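Local atomic coordinates of protein MJ1225 (Methanocaldococcus jannaschii, PDB entry 3KH5), a protein that is of unknown function but binds AMP and ADP through its CBS domains and is a putative archaeal homolog of the gamma subunit of AMP-activated protein kinase. Residues Leu130-Glu133 against Arg134-Ile137; Glu272-Val275 against Leu276-Phe279; Asn216-Glu219 against Ile220-Arg224; Ile200-Leu203 against Gly204-Trp207. One frame throughout, in Å; residues are numbered along the deposited sequence.

Contact 1 of 4, residues Leu130-Glu133 against Arg134-Ile137; sequences LITE and RDVI. With ADP (adenosine-5'-diphosphate), chain B.
A capping box joins T132 and D135 where strand 127-132 of a CBS domain runs into helix 133-140, on the wall of an ADP pocket. T132 N donates to D135 OD2 at 3.1 Å and meets it from above the carboxylate plane. The return bond, D135 N to T132 OG1, is weak at 3.4 Å but nearly straight, 164°. T132 turns OG1 inward over its own backbone, chi1 69°. There it accepts the capping bond and also donates to O2A of the ADP at 2.8 Å. D135 OD1 takes a hydrogen bond from the ribose O3' at 3.2 Å. R134 lays one guanidinium face over the alpha phosphate, and its NH1 makes a weak bond to O1A; its NE is held by E272 in a salt bridge. Behind the box, I131 CG1 packs on V136 CG2 at 3.9 Å, the two side chains crossing at about a right angle. With an alanine in place of D135, T132 N would probably lose its side-chain acceptor and the ribose O3' its carboxylate. One threonine hydroxyl thus serves both the helix start and the phosphate, which ties nucleotide binding to the strand-to-helix turn.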
loop_
_atom_site.group_PDB
_atom_site.type_symbol
_atom_site.label_atom_id
_atom_site.label_comp_id
_atom_site.label_asym_id
_atom_site.label_seq_id
_atom_site.Cartn_x
_atom_site.Cartn_y
_atom_site.Cartn_z
ATOM N N LEU A 130 -9.433 1.540 13.307
ATOM C CA LEU A 130 -8.277 1.817 12.464
ATOM C C LEU A 130 -8.517 3.132 11.734
ATOM O O LEU A 130 -9.635 3.416 11.301
ATOM C CB LEU A 130 -8.054 0.695 11.447
ATOM C CG LEU A 130 -6.846 0.833 10.511
ATOM C CD1 LEU A 130 -5.770 -0.181 10.873
ATOM C CD2 LEU A 130 -7.296 0.614 9.081
ATOM N N ILE A 131 -7.461 3.930 11.611
ATOM C CA ILE A 131 -7.502 5.188 10.866
ATOM C C ILE A 131 -6.404 5.184 9.799
ATOM O O ILE A 131 -5.301 4.694 10.037
ATOM C CB ILE A 131 -7.355 6.420 11.809
ATOM C CG1 ILE A 131 -7.571 7.744 11.065
ATOM C CG2 ILE A 131 -6.013 6.427 12.529
ATOM C CD1 ILE A 131 -8.977 8.289 11.179
ATOM N N THR A 132 -6.719 5.721 8.623
ATOM C CA THR A 132 -5.749 5.815 7.538
ATOM C C THR A 132 -5.674 7.267 7.100
ATOM O O THR A 132 -6.494 8.088 7.523
ATOM C CB THR A 132 -6.161 4.958 6.324
ATOM O OG1 THR A 132 -7.318 5.534 5.703
ATOM C CG2 THR A 132 -6.468 3.520 6.738
ATOM N N GLU A 133 -4.696 7.580 6.253
ATOM C CA GLU A 133 -4.530 8.932 5.712
ATOM C C GLU A 133 -5.759 9.420 4.930
ATOM O O GLU A 133 -6.151 10.584 5.053
ATOM C CB GLU A 133 -3.276 9.006 4.841
ATOM C CG GLU A 133 -1.973 8.837 5.611
ATOM C CD GLU A 133 -0.772 8.689 4.699
ATOM O OE1 GLU A 133 0.259 9.340 4.966
ATOM O OE2 GLU A 133 -0.861 7.925 3.713
ATOM N N ARG A 134 -6.362 8.522 4.146
ATOM C CA ARG A 134 -7.585 8.814 3.384
ATOM C C ARG A 134 -8.734 9.239 4.304
ATOM O O ARG A 134 -9.452 10.191 3.997
ATOM C CB ARG A 134 -8.001 7.599 2.532
ATOM C CG ARG A 134 -9.060 7.894 1.450
ATOM C CD ARG A 134 -9.021 6.905 0.266
ATOM N NE ARG A 134 -7.655 6.648 -0.197
ATOM C CZ ARG A 134 -7.130 5.444 -0.423
ATOM N NH1 ARG A 134 -7.869 4.343 -0.275
ATOM N NH2 ARG A 134 -5.865 5.342 -0.825
ATOM N N ASP A 135 -8.898 8.524 5.420
ATOM C CA ASP A 135 -9.941 8.827 6.410
ATOM C C ASP A 135 -9.823 10.273 6.885
ATOM O O ASP A 135 -10.829 10.973 7.041
ATOM C CB ASP A 135 -9.817 7.914 7.636
ATOM C CG ASP A 135 -10.224 6.474 7.365
ATOM O OD1 ASP A 135 -11.009 6.214 6.427
ATOM O OD2 ASP A 135 -9.762 5.592 8.123
ATOM N N VAL A 136 -8.584 10.701 7.122
ATOM C CA VAL A 136 -8.287 12.051 7.608
ATOM C C VAL A 136 -8.498 13.109 6.523
ATOM O O VAL A 136 -9.120 14.144 6.776
ATOM C CB VAL A 136 -6.851 12.151 8.194
ATOM C CG1 VAL A 136 -6.544 13.570 8.659
ATOM C CG2 VAL A 136 -6.675 11.178 9.353
ATOM N N ILE A 137 -7.982 12.852 5.324
ATOM C CA ILE A 137 -8.163 13.779 4.212
ATOM C C ILE A 137 -9.652 13.965 3.914
ATOM O O ILE A 137 -10.106 15.088 3.663
ATOM C CB ILE A 137 -7.419 13.300 2.945
ATOM C CG1 ILE A 137 -5.902 13.338 3.171
ATOM C CG2 ILE A 137 -7.795 14.170 1.737
ATOM C CD1 ILE A 137 -5.087 12.703 2.059
HETATM P PB ADP B . -4.878 0.568 2.754
HETATM O O1B ADP B . -5.915 -0.451 2.468
HETATM O O2B ADP B . -4.105 1.031 1.404
HETATM O O3B ADP B . -3.709 0.022 3.703
HETATM P PA ADP B . -6.154 3.012 2.490
HETATM O O1A ADP B . -6.575 2.589 1.116
HETATM O O2A ADP B . -6.995 4.182 3.278
HETATM O O3A ADP B . -5.456 1.893 3.460
HETATM O "O5'" ADP B . -7.449 2.152 3.044
HETATM C "C5'" ADP B . -8.642 1.800 2.272
HETATM C "C4'" ADP B . -9.965 2.229 2.978
HETATM O "O4'" ADP B . -10.637 1.148 3.699
HETATM C "C3'" ADP B . -9.639 3.323 3.998
HETATM O "O3'" ADP B . -10.561 4.423 3.860
HETATM C "C2'" ADP B . -9.768 2.667 5.370
HETATM O "O2'" ADP B . -10.622 3.498 6.159
HETATM C "C1'" ADP B . -10.438 1.299 5.142
HETATM N N9 ADP B . -9.686 0.074 5.633
HETATM C C8 ADP B . -8.396 -0.208 5.421
HETATM N N7 ADP B . -8.091 -1.377 5.991
HETATM C C5 ADP B . -9.191 -1.853 6.567
HETATM C C6 ADP B . -9.486 -3.006 7.296
HETATM N N6 ADP B . -8.544 -3.915 7.542
HETATM N N1 ADP B . -10.740 -3.188 7.752
HETATM C C2 ADP B . -11.688 -2.288 7.518
HETATM N N3 ADP B . -11.437 -1.181 6.825
HETATM C C4 ADP B . -10.205 -0.932 6.341
#

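Contact 2 of 4, residues Glu272-Val275 against Leu276-Phe279; sequences EKDV and LKYF. With ADP (adenosine-5'-diphosphate), chain E.
L276 N donates to E272 O at 3.1 Å, a helical i to i+4 bond. The L276 side chain turns to helices 103-112 and 133-140, where it packs on F110, V136 and I137. K277 follows. Its N bonds D274 O, three residues back. Its side chain is extended beyond CG (chi2 166°) and runs beside D274, pointing the same way, which brings NZ to D274 OD1 at 2.9 Å in a salt bridge. The same OD1 accepts from O3' of the ADP at 2.6 Å, while OD2 accepts from O2' at 2.5 Å and is also bonded by T271 N. A leucine in place of D274 would probably leave both ribose hydroxyls without their acceptor and K277 NZ without its counter-charge. Y278 N donates to V275 O at 3.1 Å, again three residues back. Y278 OH hydrogen-bonds the backbone N of D145, and the next residue, F279, packs on I107 of helix 103-112. An aspartate that grips both ribose hydroxyls from the helix after a strand is the arrangement of nucleotide-binding CBS domains.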
loop_
_atom_site.group_PDB
_atom_site.type_symbol
_atom_site.label_atom_id
_atom_site.label_comp_id
_atom_site.label_asym_id
_atom_site.label_seq_id
_atom_site.Cartn_x
_atom_site.Cartn_y
_atom_site.Cartn_z
ATOM N N GLU A 272 -1.210 10.964 -0.851
ATOM C CA GLU A 272 -2.003 11.324 0.313
ATOM C C GLU A 272 -1.163 11.847 1.471
ATOM O O GLU A 272 -1.603 12.747 2.184
ATOM C CB GLU A 272 -2.833 10.133 0.776
ATOM C CG GLU A 272 -3.976 9.806 -0.161
ATOM C CD GLU A 272 -4.728 8.555 0.239
ATOM O OE1 GLU A 272 -4.085 7.537 0.576
ATOM O OE2 GLU A 272 -5.973 8.587 0.198
ATOM N N LYS A 273 0.035 11.289 1.667
ATOM C CA LYS A 273 0.913 11.782 2.730
ATOM C C LYS A 273 1.323 13.226 2.459
ATOM O O LYS A 273 1.370 14.043 3.381
ATOM C CB LYS A 273 2.154 10.904 2.925
ATOM C CG LYS A 273 2.858 11.150 4.270
ATOM C CD LYS A 273 4.150 10.349 4.427
ATOM C CE LYS A 273 3.916 8.842 4.334
ATOM N NZ LYS A 273 2.940 8.342 5.342
ATOM N N ASP A 274 1.607 13.533 1.193
ATOM C CA ASP A 274 1.950 14.893 0.772
ATOM C C ASP A 274 0.813 15.878 0.984
ATOM O O ASP A 274 1.047 17.019 1.387
ATOM C CB ASP A 274 2.316 14.924 -0.707
ATOM C CG ASP A 274 3.565 14.144 -1.013
ATOM O OD1 ASP A 274 4.523 14.209 -0.213
ATOM O OD2 ASP A 274 3.588 13.474 -2.065
ATOM N N VAL A 275 -0.408 15.446 0.668
ATOM C CA VAL A 275 -1.607 16.252 0.900
ATOM C C VAL A 275 -1.697 16.629 2.372
ATOM O O VAL A 275 -1.973 17.781 2.706
ATOM C CB VAL A 275 -2.907 15.520 0.452
ATOM C CG1 VAL A 275 -4.156 16.274 0.907
ATOM C CG2 VAL A 275 -2.926 15.341 -1.055
ATOM N N LEU A 276 -1.438 15.660 3.247
ATOM C CA LEU A 276 -1.518 15.900 4.680
ATOM C C LEU A 276 -0.472 16.888 5.206
ATOM O O LEU A 276 -0.603 17.381 6.327
ATOM C CB LEU A 276 -1.481 14.584 5.469
ATOM C CG LEU A 276 -2.734 13.697 5.514
ATOM C CD1 LEU A 276 -2.424 12.436 6.306
ATOM C CD2 LEU A 276 -3.925 14.426 6.127
ATOM N N LYS A 277 0.550 17.194 4.405
ATOM C CA LYS A 277 1.539 18.205 4.801
ATOM C C LYS A 277 0.940 19.615 4.842
ATOM O O LYS A 277 1.527 20.521 5.443
ATOM C CB LYS A 277 2.770 18.168 3.897
ATOM C CG LYS A 277 3.609 16.910 4.028
ATOM C CD LYS A 277 4.577 16.818 2.860
ATOM C CE LYS A 277 5.417 15.554 2.915
ATOM N NZ LYS A 277 6.308 15.436 1.721
ATOM N N TYR A 278 -0.223 19.788 4.204
ATOM C CA TYR A 278 -1.015 21.019 4.325
ATOM C C TYR A 278 -1.358 21.298 5.785
ATOM O O TYR A 278 -1.346 22.452 6.214
ATOM C CB TYR A 278 -2.307 20.946 3.493
ATOM C CG TYR A 278 -3.131 22.228 3.480
ATOM C CD1 TYR A 278 -2.794 23.288 2.639
ATOM C CD2 TYR A 278 -4.251 22.378 4.303
ATOM C CE1 TYR A 278 -3.540 24.462 2.622
ATOM C CE2 TYR A 278 -5.007 23.553 4.291
ATOM C CZ TYR A 278 -4.644 24.589 3.444
ATOM O OH TYR A 278 -5.379 25.753 3.421
ATOM N N PHE A 279 -1.656 20.242 6.543
ATOM C CA PHE A 279 -2.066 20.377 7.943
ATOM C C PHE A 279 -0.928 20.149 8.942
ATOM O O PHE A 279 -1.174 20.009 10.143
ATOM C CB PHE A 279 -3.240 19.440 8.260
ATOM C CG PHE A 279 -4.448 19.662 7.390
ATOM C CD1 PHE A 279 -5.455 20.544 7.780
ATOM C CD2 PHE A 279 -4.580 18.987 6.178
ATOM C CE1 PHE A 279 -6.577 20.752 6.971
ATOM C CE2 PHE A 279 -5.694 19.189 5.362
ATOM C CZ PHE A 279 -6.695 20.073 5.761
HETATM P PB ADP E . 3.096 5.316 -1.630
HETATM O O1B ADP E . 1.611 5.344 -1.576
HETATM O O2B ADP E . 3.662 5.067 -3.158
HETATM O O3B ADP E . 3.762 4.147 -0.731
HETATM P PA ADP E . 3.754 7.314 0.337
HETATM O O1A ADP E . 2.566 8.095 0.761
HETATM O O2A ADP E . 4.138 6.101 1.326
HETATM O O3A ADP E . 3.672 6.734 -1.172
HETATM O "O5'" ADP E . 5.013 8.263 0.119
HETATM C "C5'" ADP E . 5.720 8.928 1.182
HETATM C "C4'" ADP E . 6.570 10.037 0.504
HETATM O "O4'" ADP E . 7.348 9.408 -0.567
HETATM C "C3'" ADP E . 5.703 11.126 -0.155
HETATM O "O3'" ADP E . 6.363 12.392 -0.046
HETATM C "C2'" ADP E . 5.621 10.690 -1.621
HETATM O "O2'" ADP E . 5.467 11.818 -2.501
HETATM C "C1'" ADP E . 6.974 9.997 -1.846
HETATM N N9 ADP E . 6.863 8.955 -2.928
HETATM C C8 ADP E . 5.875 8.069 -3.103
HETATM N N7 ADP E . 6.125 7.318 -4.178
HETATM C C5 ADP E . 7.275 7.721 -4.698
HETATM C C6 ADP E . 8.027 7.320 -5.799
HETATM N N6 ADP E . 7.614 6.327 -6.586
HETATM N N1 ADP E . 9.183 7.956 -6.052
HETATM C C2 ADP E . 9.601 8.949 -5.273
HETATM N N3 ADP E . 8.905 9.351 -4.216
HETATM C C4 ADP E . 7.743 8.759 -3.904
#

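Contact 3 of 4, residues Asn216-Glu219 against Ile220-Arg224; sequences NVRE and ITNVR
With chi1 at -164°, the R218 chain swings away from its own backbone N, while N222, with chi1 at -78°, turns its amide away from its own carbonyl carbon; the two turns bring the arginine stem against the asparagine amide. The pair lies four residues apart on the short, weakly bonded helix 218-222, which follows helix 206-213. R218 CG is the touching atom, 3.3 Å from N222 ND2. The side chains meet at a slant, with guanidinium and amide planes 58° apart. E219 also reaches N222, three residues on: its chain bends at chi2 and sets OE2 3.8 Å from N222 CB. The backbone is held loosely. I220 N donates to V217 O at 3.1 Å. R218 O receives two weak bonds, from N222 N at 3.1 Å and from T221 OG1 at 3.4 Å. The V223 N to E219 O bond is weak as well. Outside the turn, I220 packs on M212 of helix 206-213, while T221 and N222 touch K168 of helix 167-177. The short helix therefore lies against both of these helices near the protein surface. At its end V223 CG2 comes close to E219 O, 3.0 Å, a tight approach.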
loop_
_atom_site.group_PDB
_atom_site.type_symbol
_atom_site.label_atom_id
_atom_site.label_comp_id
_atom_site.label_asym_id
_atom_site.label_seq_id
_atom_site.Cartn_x
_atom_site.Cartn_y
_atom_site.Cartn_z
ATOM N N ASN A 216 7.643 -24.431 -11.448
ATOM C CA ASN A 216 7.555 -23.231 -12.312
ATOM C C ASN A 216 6.706 -22.038 -11.833
ATOM O O ASN A 216 5.943 -21.446 -12.613
ATOM C CB ASN A 216 7.217 -23.610 -13.764
ATOM C CG ASN A 216 7.941 -22.738 -14.779
ATOM O OD1 ASN A 216 9.120 -22.415 -14.614
ATOM N ND2 ASN A 216 7.238 -22.361 -15.839
ATOM N N VAL A 217 6.858 -21.685 -10.555
ATOM C CA VAL A 217 6.286 -20.446 -10.020
ATOM C C VAL A 217 7.019 -19.241 -10.607
ATOM O O VAL A 217 6.535 -18.113 -10.529
ATOM C CB VAL A 217 6.355 -20.380 -8.470
ATOM C CG1 VAL A 217 5.491 -21.461 -7.846
ATOM C CG2 VAL A 217 7.799 -20.444 -7.959
ATOM N N ARG A 218 8.173 -19.510 -11.214
ATOM C CA ARG A 218 9.106 -18.479 -11.655
ATOM C C ARG A 218 8.571 -17.551 -12.744
ATOM O O ARG A 218 8.966 -16.382 -12.801
ATOM C CB ARG A 218 10.421 -19.119 -12.106
ATOM C CG ARG A 218 11.582 -18.146 -12.228
ATOM C CD ARG A 218 12.842 -18.857 -12.674
ATOM N NE ARG A 218 12.783 -19.292 -14.070
ATOM C CZ ARG A 218 13.570 -20.227 -14.596
ATOM N NH1 ARG A 218 14.477 -20.842 -13.845
ATOM N NH2 ARG A 218 13.448 -20.555 -15.877
ATOM N N GLU A 219 7.684 -18.051 -13.600
ATOM C CA GLU A 219 7.170 -17.212 -14.678
ATOM C C GLU A 219 6.281 -16.086 -14.138
ATOM O O GLU A 219 6.067 -15.089 -14.828
ATOM C CB GLU A 219 6.468 -18.043 -15.761
ATOM C CG GLU A 219 6.774 -17.592 -17.204
ATOM C CD GLU A 219 8.251 -17.716 -17.584
ATOM O OE1 GLU A 219 8.802 -18.837 -17.507
ATOM O OE2 GLU A 219 8.856 -16.691 -17.970
ATOM N N ILE A 220 5.791 -16.238 -12.906
ATOM C CA ILE A 220 5.058 -15.164 -12.233
ATOM C C ILE A 220 5.956 -13.941 -12.035
ATOM O O ILE A 220 5.598 -12.833 -12.462
ATOM C CB ILE A 220 4.439 -15.612 -10.879
ATOM C CG1 ILE A 220 3.433 -16.750 -11.105
ATOM C CG2 ILE A 220 3.764 -14.422 -10.172
ATOM C CD1 ILE A 220 2.970 -17.445 -9.825
ATOM N N THR A 221 7.119 -14.130 -11.416
ATOM C CA THR A 221 8.011 -12.994 -11.161
ATOM C C THR A 221 8.846 -12.559 -12.369
ATOM O O THR A 221 9.484 -11.503 -12.326
ATOM C CB THR A 221 8.928 -13.209 -9.934
ATOM O OG1 THR A 221 9.734 -14.381 -10.122
ATOM C CG2 THR A 221 8.103 -13.332 -8.655
ATOM N N ASN A 222 8.840 -13.350 -13.439
ATOM C CA ASN A 222 9.527 -12.954 -14.673
ATOM C C ASN A 222 8.680 -12.059 -15.591
ATOM O O ASN A 222 9.206 -11.455 -16.532
ATOM C CB ASN A 222 10.065 -14.179 -15.430
ATOM C CG ASN A 222 11.350 -14.729 -14.820
ATOM O OD1 ASN A 222 12.225 -13.976 -14.386
ATOM N ND2 ASN A 222 11.471 -16.052 -14.800
ATOM N N VAL A 223 7.380 -11.974 -15.299
ATOM C CA VAL A 223 6.431 -11.148 -16.058
ATOM C C VAL A 223 6.911 -9.703 -16.098
ATOM O O VAL A 223 7.420 -9.193 -15.098
ATOM C CB VAL A 223 5.011 -11.200 -15.426
ATOM C CG1 VAL A 223 4.034 -10.282 -16.167
ATOM C CG2 VAL A 223 4.481 -12.611 -15.441
ATOM N N ARG A 224 6.758 -9.053 -17.251
ATOM C CA ARG A 224 7.199 -7.668 -17.416
ATOM C C ARG A 224 6.046 -6.700 -17.180
ATOM O O ARG A 224 4.883 -7.045 -17.403
ATOM C CB ARG A 224 7.818 -7.458 -18.802
ATOM C CG ARG A 224 9.004 -8.375 -19.064
ATOM C CD ARG A 224 9.687 -8.097 -20.384
ATOM N NE ARG A 224 10.797 -9.025 -20.601
ATOM C CZ ARG A 224 12.084 -8.741 -20.400
ATOM N NH1 ARG A 224 12.456 -7.531 -19.999
ATOM N NH2 ARG A 224 13.007 -9.666 -20.621
#

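Contact 4 of 4, residues Ile200-Leu203 against Gly204-Trp207; sequences IKLL and GSDW
S205 OG donates to L202 O at 2.7 Å, tilted slightly from the carbonyl plane. S205 N reaches the same oxygen at 3.2 Å from above that plane, so two donors of one residue grip the L202 carbonyl at the end of helix 196-203. The serine chi1 of 69° folds the hydroxyl back over the helix end. G204 N closes the preceding turn on I200 O at 3.2 Å, and G204 is the first residue to leave helical angles. Next out, L202 CD1 meets the W207 ring at CE3, 4.0 Å away. The L202 torsions, chi1 -174° and chi2 59°, together carry CD1 toward the indole. W207 also meets the H211 ring. Farther out, I200 and L203 both pack on L27, so that side of helix 196-203 faces helix 23-33. K201 points away from the turn and touches the bound AMP. S205 OG also bonds A208 N, the N-cap bond of helix 206-213. S205 thus bonds back to L202 O and caps what follows: one serine joins two successive helices, here 196-203 and 206-213 of a CBS-domain protein.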
loop_
_atom_site.group_PDB
_atom_site.type_symbol
_atom_site.label_atom_id
_atom_site.label_comp_id
_atom_site.label_asym_id
_atom_site.label_seq_id
_atom_site.Cartn_x
_atom_site.Cartn_y
_atom_site.Cartn_z
ATOM N N ILE A 200 -0.586 -8.457 -6.129
ATOM C CA ILE A 200 -1.541 -9.366 -5.455
ATOM C C ILE A 200 -2.592 -9.902 -6.420
ATOM O O ILE A 200 -2.953 -11.092 -6.376
ATOM C CB ILE A 200 -2.360 -8.691 -4.307
ATOM C CG1 ILE A 200 -1.493 -7.775 -3.406
ATOM C CG2 ILE A 200 -3.068 -9.768 -3.435
ATOM C CD1 ILE A 200 -0.405 -8.511 -2.645
ATOM N N LYS A 201 -3.111 -9.011 -7.264
ATOM C CA LYS A 201 -4.139 -9.358 -8.240
ATOM C C LYS A 201 -3.616 -10.383 -9.236
ATOM O O LYS A 201 -4.353 -11.282 -9.650
ATOM C CB LYS A 201 -4.618 -8.115 -8.988
ATOM C CG LYS A 201 -5.492 -7.171 -8.175
ATOM C CD LYS A 201 -5.792 -5.921 -8.989
ATOM C CE LYS A 201 -6.969 -5.144 -8.419
ATOM N NZ LYS A 201 -7.207 -3.882 -9.177
ATOM N N LEU A 202 -2.348 -10.240 -9.619
ATOM C CA LEU A 202 -1.699 -11.208 -10.493
ATOM C C LEU A 202 -1.699 -12.599 -9.858
ATOM O O LEU A 202 -1.966 -13.587 -10.538
ATOM C CB LEU A 202 -0.273 -10.769 -10.844
ATOM C CG LEU A 202 0.472 -11.629 -11.875
ATOM C CD1 LEU A 202 -0.271 -11.697 -13.213
ATOM C CD2 LEU A 202 1.877 -11.108 -12.090
ATOM N N LEU A 203 -1.417 -12.661 -8.556
ATOM C CA LEU A 203 -1.390 -13.921 -7.814
ATOM C C LEU A 203 -2.727 -14.648 -7.810
ATOM O O LEU A 203 -2.773 -15.873 -7.938
ATOM C CB LEU A 203 -0.924 -13.692 -6.376
ATOM C CG LEU A 203 0.583 -13.555 -6.159
ATOM C CD1 LEU A 203 0.873 -13.429 -4.675
ATOM C CD2 LEU A 203 1.353 -14.732 -6.759
ATOM N N GLY A 204 -3.811 -13.890 -7.664
ATOM C CA GLY A 204 -5.151 -14.459 -7.694
ATOM C C GLY A 204 -5.755 -14.557 -9.085
ATOM O O GLY A 204 -6.978 -14.521 -9.226
ATOM N N SER A 205 -4.918 -14.682 -10.114
ATOM C CA SER A 205 -5.427 -14.819 -11.481
ATOM C C SER A 205 -5.494 -16.283 -11.922
ATOM O O SER A 205 -4.871 -17.156 -11.310
ATOM C CB SER A 205 -4.597 -13.991 -12.471
ATOM O OG SER A 205 -3.299 -14.530 -12.644
ATOM N N ASP A 206 -6.272 -16.537 -12.975
ATOM C CA ASP A 206 -6.288 -17.840 -13.631
ATOM C C ASP A 206 -4.901 -18.124 -14.181
ATOM O O ASP A 206 -4.338 -19.196 -13.940
ATOM C CB ASP A 206 -7.309 -17.873 -14.774
ATOM C CG ASP A 206 -8.747 -17.933 -14.284
ATOM O OD1 ASP A 206 -8.994 -18.458 -13.175
ATOM O OD2 ASP A 206 -9.639 -17.459 -15.019
ATOM N N TRP A 207 -4.355 -17.146 -14.906
ATOM C CA TRP A 207 -3.025 -17.258 -15.495
ATOM C C TRP A 207 -1.983 -17.714 -14.465
ATOM O O TRP A 207 -1.100 -18.515 -14.783
ATOM C CB TRP A 207 -2.596 -15.935 -16.146
ATOM C CG TRP A 207 -1.273 -16.059 -16.816
ATOM C CD1 TRP A 207 -1.033 -16.527 -18.076
ATOM C CD2 TRP A 207 0.007 -15.755 -16.250
ATOM N NE1 TRP A 207 0.315 -16.521 -18.335
ATOM C CE2 TRP A 207 0.977 -16.054 -17.231
ATOM C CE3 TRP A 207 0.427 -15.256 -15.009
ATOM C CZ2 TRP A 207 2.343 -15.865 -17.016
ATOM C CZ3 TRP A 207 1.787 -15.072 -14.794
ATOM C CH2 TRP A 207 2.728 -15.378 -15.793
#

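The four contacts form two pairs on opposite sides of the chain's centre. Contacts 1 and 2, centres 11 Å apart, belong to different CBS ranges yet touch. Besides the R134-E272 bridge, E133 OE1 meets K273 NZ at 2.9 Å in a second salt bridge. Each bridge joins a pocket residue of one ADP site, R134 or K273, to a residue of the other contact, E272 or E133. Contacts 3 and 4, centres 12 Å apart, meet through W207, whose CH2 lies 3.3 Å from V223 CG2. Contact 4 reaches an AMP through K201, whereas the V223 side chain of contact 3 is about 14 Å from one. Contacts 1 and 4 have centres 28 Å apart.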